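Local coordinates for conserved hypothetical protein (PDB 2GK4) that is of unproven function but probably belongs to pantothenate metabolism, acting in coenzyme A synthesis as a CoaB-like phosphopantothenoylcysteine synthetase, at residues K5-S10 with C47-K52; G11-A16 with A93-T98; K72-E77 with P142-L147. All blocks are in the same frame, centred on the assembly; numbering follows the deposited sequence.

Interaction 1: residues K5-S10 with C47-K52; sequences KILVTS and CLITTK
Ile-6 makes the first link to the neighbouring strand: its carbonyl oxygen takes the amide of Cys-47, with 2.9 Å between Ile-6 O and Cys-47 N. Strands 5-9 and 47-50 run parallel, 17° apart in direction, and the bonds alternate as parallel pairing requires. Leu-7 turns to the same face as Cys-47; chi1 of -175° sets CG anti to the backbone N, and from there chi2 of 61° brings CD1 to 3.7 Å from Cys-47 SG. Next comes Val-8, which uses both of its backbone polar groups across the pair: its N-H goes to Cys-47 O, and its carbonyl receives Ile-49, 2.8 Å from Val-8 O to Ile-49 N. Its side chain points to the other face and meets that of Leu-48 obliquely, Val-8 CG1 lying 3.8 Å from Leu-48 CD1. The same Leu-48 methyl also comes close to Val-8 O. Thr-9 returns to the face of Leu-7, its CG2 methyl lying 4.1 Å from Ile-49 CB, while its OG1 accepts the amide N-H of Met-92. Met-78 of helix 71-81 packs over this Thr-9 and Ile-49 surface. At Ser-10 the strand has ended but the pairing continues, with Ser-10 N 2.9 Å from Ile-49 O. A side-chain bond joins it there: the buried Thr-50 hydroxyl donates to that of Ser-10, 3.0 Å from Thr-50 OG1 to Ser-10 OG. Strand 87-90 lies on the other edge of 5-9. Adjacent parallel strands joined through helix 30-41 form the first beta-alpha-beta unit of the Rossmann-like sheet, and a glycine-containing turn follows the first strand, as in that fold.

Interaction 2: residues G11-A16 with A93-T98; sequences GGTSEA and AVSDYT
Gly-11 to Glu-15 and Ala-93 to Thr-98 make a mainly polar contact between two chain segments that leave the main sheet side by side, just beyond the C-terminal ends of strands 5-9 and 87-90. A single backbone bridge starts it: Ala-93 N lies 2.8 Å from Gly-11 O, and Ala-93 O then takes the amide of Thr-13, 3.1 Å from Thr-13 N. Farther out, side chains take over. Thr-13 and Ser-95 both point across the gap, and their hydroxyls share a short hydrogen bond of 2.6 Å between Thr-13 OG1 and Ser-95 OG. Glu-15 passes its CG beside Ser-95 OG; the bend at chi2 (-66°) then turns CD toward Thr-98, and OE1 lies 2.8 Å from Thr-98 OG1. The threonine donates from the anti side, 25° out of the carboxylate plane, and the two side chains cross at about a right angle. The other oxygen, Glu-15 OE2, accepts the amide of Thr-71 at the start of helix 71-81. Strand 21-25 pairs with 14-16, strand 133-140 pairs with 97-104, and on that arm Tyr-97 reaches Asp-131 of the second subunit.

Interaction 3: residues K72-E77 with P142-L147; sequences KDLLIE and PKIISL
Ile-144 and the adjacent leucines Leu-74 and Leu-75 form the centre of a van der Waals contact made mainly by aliphatic side chains. The Ile-144 CD1 methyl presses against the helix backbone itself, 3.7 Å from Leu-75 N, and also touches the first of the two leucines, 3.9 Å from Leu-74 CD2. Its chi2 of 172° carries CD1 out to the helix backbone, and both CD1 and CG1 of Ile-144 lie 4.0 Å from Leu-75 CB. Both leucines cross the isoleucine obliquely. Leu-75 has two conformers; in the one described here CD1 lies 3.8 Å from Ile-144 CG1, faces Lys-143 O and comes within 4.3 Å of Leu-147 CD1, so these methyl contacts hold for that conformer. Its other methyl, CD2, meets the ring of Pro-142 at CG, 4.3 Å away. In the Rossmann-like fold, helix 71-81 links strands 63-67 and 87-90 of the main sheet, whereas 142-147 brings the chain back from the two-stranded arm and leads into the weakly bonded first turn of helix 145-151, which precedes strand 156-163; the contact thus packs two successive connections of the sheet against each other. Farther out, the first turn after Ile-144 is set by a backbone bond from Leu-147 N to Ile-144 O, 2.8 Å long, which carries the Leu-147 side chain round toward Leu-75. The opposing helix is fixed at its beginning by Asp-73, whose amide bonds Asn-70 OD1 and whose carboxylate accepts the amide of Thr-69. Ile-144 also packs on Met-78 one turn along the same helix, Leu-74 is backed by Ile-68, and Ile-145 and Ser-146 lean on Asn-182 of helix 168-182.

Interaction 2 takes up the chain where interaction 1 leaves it, since Gly-11 follows Ser-10, and the two touch at Thr-51, whose OG1 lies 3.2 Å from Gly-12 N in a probable hydrogen bond; their centres are 15 Å apart. Interaction 3 lies about 11 Å from interaction 2, centre to centre, and meets it through Val-94 CG2, 3.5 Å from Leu-74 CD2. Helix 71-81 is common ground: it receives Glu-15 at its start, packs on the sheet face of interaction 1 and carries the leucines of interaction 3. The loops of interactions 1 and 2 lie at the C-terminal strand ends, where Rossmann-like folds usually bind nucleotides, so a similar site here is plausible.

Interaction 1: residues K5-S10 with C47-K52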
loop_
_atom_site.group_PDB
_atom_site.type_symbol
_atom_site.label_atom_id
_atom_site.label_comp_id
_atom_site.label_asym_id
_atom_site.label_seq_id
_atom_site.Cartn_x
_atom_site.Cartn_y
_atom_site.Cartn_z
ATOM N N LYS A 5 -3.435 30.551 -9.847
ATOM C CA LYS A 5 -3.453 29.130 -10.122
ATOM C C LYS A 5 -3.112 28.430 -8.817
ATOM O O LYS A 5 -2.208 28.875 -8.088
ATOM C CB LYS A 5 -2.396 28.795 -11.168
ATOM C CG LYS A 5 -2.649 29.385 -12.565
ATOM C CD LYS A 5 -1.553 28.920 -13.512
ATOM C CE LYS A 5 -1.721 29.483 -14.916
ATOM N NZ LYS A 5 -0.614 28.998 -15.803
ATOM N N ILE A 6 -3.842 27.362 -8.516
ATOM C CA ILE A 6 -3.702 26.683 -7.228
ATOM C C ILE A 6 -3.090 25.292 -7.391
ATOM O O ILE A 6 -3.585 24.479 -8.156
ATOM C CB ILE A 6 -5.078 26.528 -6.520
ATOM C CG1 ILE A 6 -5.954 27.789 -6.688
ATOM C CG2 ILE A 6 -4.886 26.135 -5.056
ATOM C CD1 ILE A 6 -5.517 28.980 -5.919
ATOM N N LEU A 7 -2.020 25.020 -6.632
ATOM C CA LEU A 7 -1.419 23.710 -6.584
ATOM C C LEU A 7 -1.909 23.019 -5.315
ATOM O O LEU A 7 -1.902 23.594 -4.227
ATOM C CB LEU A 7 0.126 23.862 -6.557
ATOM C CG LEU A 7 1.026 22.616 -6.632
ATOM C CD1 LEU A 7 0.820 21.834 -7.946
ATOM C CD2 LEU A 7 2.464 23.097 -6.497
ATOM N N VAL A 8 -2.389 21.791 -5.464
ATOM C CA VAL A 8 -2.945 21.061 -4.346
ATOM C C VAL A 8 -2.277 19.714 -4.282
ATOM O O VAL A 8 -2.002 19.088 -5.336
ATOM C CB VAL A 8 -4.517 20.898 -4.461
ATOM C CG1 VAL A 8 -5.061 20.094 -3.283
ATOM C CG2 VAL A 8 -5.248 22.271 -4.603
ATOM N N THR A 9 -1.976 19.239 -3.067
ATOM C CA THR A 9 -1.546 17.854 -2.932
ATOM C C THR A 9 -2.539 17.084 -2.075
ATOM O O THR A 9 -3.163 17.640 -1.138
ATOM C CB THR A 9 -0.118 17.680 -2.307
ATOM O OG1 THR A 9 -0.160 18.001 -0.904
ATOM C CG2 THR A 9 0.948 18.593 -3.011
ATOM N N SER A 10 -2.721 15.814 -2.406
ATOM C CA SER A 10 -3.531 14.953 -1.552
ATOM C C SER A 10 -3.090 13.495 -1.607
ATOM O O SER A 10 -2.347 13.075 -2.499
ATOM C CB SER A 10 -5.013 15.041 -1.978
ATOM O OG SER A 10 -5.212 14.258 -3.153
ATOM N N CYS A 47 -3.978 22.406 -10.152
ATOM C CA CYS A 47 -3.160 21.263 -10.492
ATOM C C CYS A 47 -3.092 20.394 -9.241
ATOM O O CYS A 47 -2.676 20.872 -8.159
ATOM C CB CYS A 47 -1.765 21.716 -10.924
ATOM S SG CYS A 47 -0.597 20.305 -11.047
ATOM N N LEU A 48 -3.580 19.163 -9.352
ATOM C CA LEU A 48 -3.614 18.263 -8.195
ATOM C C LEU A 48 -2.523 17.217 -8.296
ATOM O O LEU A 48 -2.511 16.423 -9.248
ATOM C CB LEU A 48 -4.975 17.539 -8.124
ATOM C CG LEU A 48 -5.111 16.488 -7.013
ATOM C CD1 LEU A 48 -5.020 17.121 -5.610
ATOM C CD2 LEU A 48 -6.415 15.667 -7.157
ATOM N N ILE A 49 -1.611 17.225 -7.328
ATOM C CA ILE A 49 -0.628 16.171 -7.184
ATOM C C ILE A 49 -1.223 15.170 -6.207
ATOM O O ILE A 49 -1.593 15.525 -5.070
ATOM C CB ILE A 49 0.703 16.727 -6.637
ATOM C CG1 ILE A 49 1.205 17.861 -7.541
ATOM C CG2 ILE A 49 1.749 15.600 -6.453
ATOM C CD1 ILE A 49 1.340 17.483 -9.017
ATOM N N THR A 50 -1.349 13.931 -6.657
ATOM C CA THR A 50 -2.025 12.935 -5.852
ATOM C C THR A 50 -1.423 11.529 -6.076
ATOM O O THR A 50 -0.355 11.385 -6.685
ATOM C CB THR A 50 -3.568 13.069 -6.091
ATOM O OG1 THR A 50 -4.304 12.272 -5.153
ATOM C CG2 THR A 50 -3.920 12.702 -7.572
ATOM N N THR A 51 -2.086 10.508 -5.551
ATOM C CA THR A 51 -1.473 9.181 -5.428
ATOM C C THR A 51 -2.500 8.141 -5.851
ATOM O O THR A 51 -3.693 8.470 -6.070
ATOM C CB THR A 51 -0.889 8.940 -3.991
ATOM O OG1 THR A 51 -1.949 8.945 -3.002
ATOM C CG2 THR A 51 0.090 10.018 -3.638
ATOM N N LYS A 52 -2.018 6.916 -6.062
ATOM C CA LYS A 52 -2.838 5.851 -6.615
ATOM C C LYS A 52 -4.113 5.559 -5.819
ATOM O O LYS A 52 -5.189 5.445 -6.407
ATOM C CB LYS A 52 -1.997 4.578 -6.800
ATOM C CG LYS A 52 -2.592 3.621 -7.813
ATOM C CD LYS A 52 -2.648 4.243 -9.220
ATOM C CE LYS A 52 -2.663 3.160 -10.295
ATOM N NZ LYS A 52 -2.110 3.632 -11.609
#

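Interaction 2: residues G11-A16 with A93-T98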
loop_
_atom_site.group_PDB
_atom_site.type_symbol
_atom_site.label_atom_id
_atom_site.label_comp_id
_atom_site.label_asym_id
_atom_site.label_seq_id
_atom_site.Cartn_x
_atom_site.Cartn_y
_atom_site.Cartn_z
ATOM N N GLY A 11 -3.577 12.708 -0.654
ATOM C CA GLY A 11 -3.297 11.284 -0.674
ATOM C C GLY A 11 -2.142 10.976 0.262
ATOM O O GLY A 11 -2.016 11.585 1.316
ATOM N N GLY A 12 -1.329 9.991 -0.096
ATOM C CA GLY A 12 -0.204 9.605 0.773
ATOM C C GLY A 12 0.842 8.873 -0.042
ATOM O O GLY A 12 0.515 8.065 -0.936
ATOM N N THR A 13 2.103 9.111 0.294
ATOM C CA THR A 13 3.225 8.523 -0.429
ATOM C C THR A 13 3.415 7.050 -0.045
ATOM O O THR A 13 3.028 6.614 1.055
ATOM C CB THR A 13 4.557 9.273 -0.139
ATOM O OG1 THR A 13 4.788 9.378 1.284
ATOM C CG2 THR A 13 4.551 10.680 -0.790
ATOM N N SER A 14 3.957 6.275 -0.988
ATOM C CA SER A 14 4.244 4.857 -0.799
ATOM C C SER A 14 5.727 4.663 -1.081
ATOM O O SER A 14 6.216 5.087 -2.129
ATOM C CB SER A 14 3.451 3.992 -1.788
ATOM O OG SER A 14 2.103 3.801 -1.377
ATOM N N GLU A 15 6.432 4.027 -0.159
ATOM C CA GLU A 15 7.873 3.818 -0.320
ATOM C C GLU A 15 8.132 2.311 -0.530
ATOM O O GLU A 15 7.847 1.515 0.356
ATOM C CB GLU A 15 8.598 4.334 0.931
ATOM C CG GLU A 15 8.298 5.798 1.290
ATOM C CD GLU A 15 8.820 6.791 0.269
ATOM O OE1 GLU A 15 9.996 6.640 -0.185
ATOM O OE2 GLU A 15 8.058 7.735 -0.057
ATOM N N ALA A 16 8.665 1.930 -1.694
ATOM C CA ALA A 16 8.842 0.499 -2.018
ATOM C C ALA A 16 9.839 -0.195 -1.097
ATOM O O ALA A 16 10.917 0.344 -0.786
ATOM C CB ALA A 16 9.236 0.310 -3.482
ATOM N N ALA A 93 -0.301 13.205 2.859
ATOM C CA ALA A 93 0.463 12.638 3.972
ATOM C C ALA A 93 1.810 12.177 3.386
ATOM O O ALA A 93 1.866 11.234 2.569
ATOM C CB ALA A 93 -0.281 11.446 4.565
ATOM N N VAL A 94 2.885 12.804 3.839
ATOM C CA VAL A 94 4.210 12.555 3.238
ATOM C C VAL A 94 5.010 11.682 4.179
ATOM O O VAL A 94 5.140 12.009 5.362
ATOM C CB VAL A 94 4.937 13.905 2.974
ATOM C CG1 VAL A 94 6.368 13.693 2.416
ATOM C CG2 VAL A 94 4.114 14.727 2.002
ATOM N N SER A 95 5.538 10.578 3.658
ATOM C CA SER A 95 6.359 9.658 4.454
ATOM C C SER A 95 7.485 10.397 5.161
ATOM O O SER A 95 8.178 11.228 4.551
ATOM C CB SER A 95 6.931 8.549 3.565
ATOM O OG SER A 95 5.865 7.818 3.010
ATOM N N ASP A 96 7.649 10.121 6.453
ATOM C CA ASP A 96 8.810 10.642 7.168
ATOM C C ASP A 96 10.044 9.778 7.018
ATOM O O ASP A 96 11.144 10.246 7.310
ATOM C CB ASP A 96 8.514 10.801 8.646
ATOM C CG ASP A 96 7.742 12.053 8.946
ATOM O OD1 ASP A 96 7.921 13.079 8.242
ATOM O OD2 ASP A 96 6.956 12.016 9.908
ATOM N N TYR A 97 9.836 8.519 6.628
ATOM C CA TYR A 97 10.918 7.541 6.486
ATOM C C TYR A 97 10.792 6.725 5.223
ATOM O O TYR A 97 9.679 6.403 4.769
ATOM C CB TYR A 97 10.930 6.590 7.707
ATOM C CG TYR A 97 11.250 7.340 8.988
ATOM C CD1 TYR A 97 10.229 7.872 9.775
ATOM C CD2 TYR A 97 12.566 7.559 9.376
ATOM C CE1 TYR A 97 10.516 8.616 10.939
ATOM C CE2 TYR A 97 12.868 8.298 10.528
ATOM C CZ TYR A 97 11.841 8.823 11.303
ATOM O OH TYR A 97 12.144 9.536 12.467
ATOM N N THR A 98 11.946 6.299 4.717
ATOM C CA THR A 98 12.003 5.450 3.550
ATOM C C THR A 98 12.947 4.252 3.768
ATOM O O THR A 98 13.995 4.392 4.410
ATOM C CB THR A 98 12.394 6.300 2.323
ATOM O OG1 THR A 98 12.164 5.545 1.132
ATOM C CG2 THR A 98 13.855 6.840 2.421
#

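Interaction 3: residues K72-E77 with P142-L147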
loop_
_atom_site.group_PDB
_atom_site.type_symbol
_atom_site.label_atom_id
_atom_site.label_comp_id
_atom_site.label_asym_id
_atom_site.label_seq_id
_atom_site.Cartn_x
_atom_site.Cartn_y
_atom_site.Cartn_z
ATOM N N LYS A 72 10.451 10.943 -3.154
ATOM C CA LYS A 72 11.327 11.456 -4.221
ATOM C C LYS A 72 10.492 12.088 -5.355
ATOM O O LYS A 72 10.830 13.170 -5.822
ATOM C CB LYS A 72 12.240 10.353 -4.788
ATOM C CG LYS A 72 13.253 10.829 -5.841
ATOM C CD LYS A 72 14.214 9.686 -6.250
ATOM C CE LYS A 72 15.542 9.690 -5.440
ATOM N NZ LYS A 72 15.395 9.498 -3.961
ATOM N N ASP A 73 9.442 11.384 -5.793
ATOM C CA ASP A 73 8.512 11.892 -6.829
ATOM C C ASP A 73 7.916 13.226 -6.386
ATOM O O ASP A 73 7.805 14.164 -7.201
ATOM C CB ASP A 73 7.352 10.912 -7.121
ATOM C CG ASP A 73 7.786 9.579 -7.710
ATOM O OD1 ASP A 73 8.930 9.438 -8.208
ATOM O OD2 ASP A 73 6.939 8.635 -7.654
ATOM N N LEU A 74 7.524 13.316 -5.107
ATOM C CA LEU A 74 6.899 14.553 -4.612
ATOM C C LEU A 74 7.894 15.717 -4.645
ATOM O O LEU A 74 7.576 16.831 -5.077
ATOM C CB LEU A 74 6.333 14.372 -3.195
ATOM C CG LEU A 74 5.763 15.687 -2.617
ATOM C CD1 LEU A 74 4.548 16.159 -3.437
ATOM C CD2 LEU A 74 5.389 15.476 -1.206
ATOM N N LEU A 75 9.120 15.443 -4.209
ATOM C CA LEU A 75 10.185 16.459 -4.240
ATOM C C LEU A 75 10.368 17.027 -5.655
ATOM O O LEU A 75 10.445 18.241 -5.856
ATOM C CB LEU A 75 11.495 15.826 -3.736
ATOM C CG LEU A 75 12.750 16.715 -3.772
ATOM C CD1 LEU A 75 12.617 17.905 -2.804
ATOM C CD2 LEU A 75 13.984 15.882 -3.434
ATOM N N ILE A 76 10.428 16.137 -6.642
ATOM C CA ILE A 76 10.615 16.537 -8.027
ATOM C C ILE A 76 9.427 17.371 -8.556
ATOM O O ILE A 76 9.615 18.393 -9.224
ATOM C CB ILE A 76 10.863 15.285 -8.884
ATOM C CG1 ILE A 76 12.217 14.679 -8.491
ATOM C CG2 ILE A 76 10.726 15.577 -10.400
ATOM C CD1 ILE A 76 12.351 13.227 -8.981
ATOM N N GLU A 77 8.204 16.948 -8.251
ATOM C CA GLU A 77 7.013 17.711 -8.697
ATOM C C GLU A 77 6.956 19.105 -8.112
ATOM O O GLU A 77 6.621 20.084 -8.807
ATOM C CB GLU A 77 5.704 16.989 -8.337
ATOM C CG GLU A 77 5.480 15.728 -9.132
ATOM C CD GLU A 77 5.376 15.938 -10.641
ATOM O OE1 GLU A 77 5.863 15.052 -11.371
ATOM O OE2 GLU A 77 4.793 16.950 -11.094
ATOM N N PRO A 142 13.749 13.260 2.486
ATOM C CA PRO A 142 14.238 14.654 2.296
ATOM C C PRO A 142 13.225 15.682 2.755
ATOM O O PRO A 142 11.998 15.453 2.643
ATOM C CB PRO A 142 14.357 14.792 0.779
ATOM C CG PRO A 142 13.403 13.712 0.201
ATOM C CD PRO A 142 13.562 12.569 1.194
ATOM N N LYS A 143 13.702 16.807 3.290
ATOM C CA LYS A 143 12.800 17.923 3.542
ATOM C C LYS A 143 12.267 18.370 2.182
ATOM O O LYS A 143 12.970 18.276 1.167
ATOM C CB LYS A 143 13.478 19.075 4.316
ATOM C CG LYS A 143 14.757 19.634 3.710
ATOM C CD LYS A 143 15.223 20.886 4.474
ATOM C CE LYS A 143 14.759 22.178 3.779
ATOM N NZ LYS A 143 15.115 23.451 4.493
ATOM N N ILE A 144 11.002 18.776 2.158
ATOM C CA ILE A 144 10.347 19.222 0.932
ATOM C C ILE A 144 9.592 20.519 1.190
ATOM O O ILE A 144 9.884 21.545 0.589
ATOM C CB ILE A 144 9.364 18.146 0.347
ATOM C CG1 ILE A 144 10.119 16.895 -0.081
ATOM C CG2 ILE A 144 8.608 18.693 -0.874
ATOM C CD1 ILE A 144 9.203 15.683 -0.492
ATOM N N ILE A 145 8.590 20.462 2.063
ATOM C CA ILE A 145 7.747 21.643 2.283
ATOM C C ILE A 145 8.549 22.853 2.754
ATOM O O ILE A 145 8.270 23.998 2.350
ATOM C CB ILE A 145 6.565 21.289 3.169
ATOM C CG1 ILE A 145 5.792 20.146 2.476
ATOM C CG2 ILE A 145 5.611 22.494 3.410
ATOM C CD1 ILE A 145 5.291 20.502 1.024
ATOM N N SER A 146 9.582 22.617 3.559
ATOM C CA SER A 146 10.420 23.741 4.011
ATOM C C SER A 146 11.209 24.401 2.876
ATOM O O SER A 146 11.782 25.489 3.066
ATOM C CB SER A 146 11.339 23.305 5.150
ATOM O OG SER A 146 12.339 22.418 4.683
ATOM N N LEU A 147 11.242 23.766 1.692
ATOM C CA LEU A 147 11.871 24.348 0.496
ATOM C C LEU A 147 10.922 25.181 -0.352
ATOM O O LEU A 147 11.361 25.914 -1.239
ATOM C CB LEU A 147 12.464 23.256 -0.409
ATOM C CG LEU A 147 13.548 22.410 0.268
ATOM C CD1 LEU A 147 14.078 21.363 -0.679
ATOM C CD2 LEU A 147 14.662 23.336 0.721
#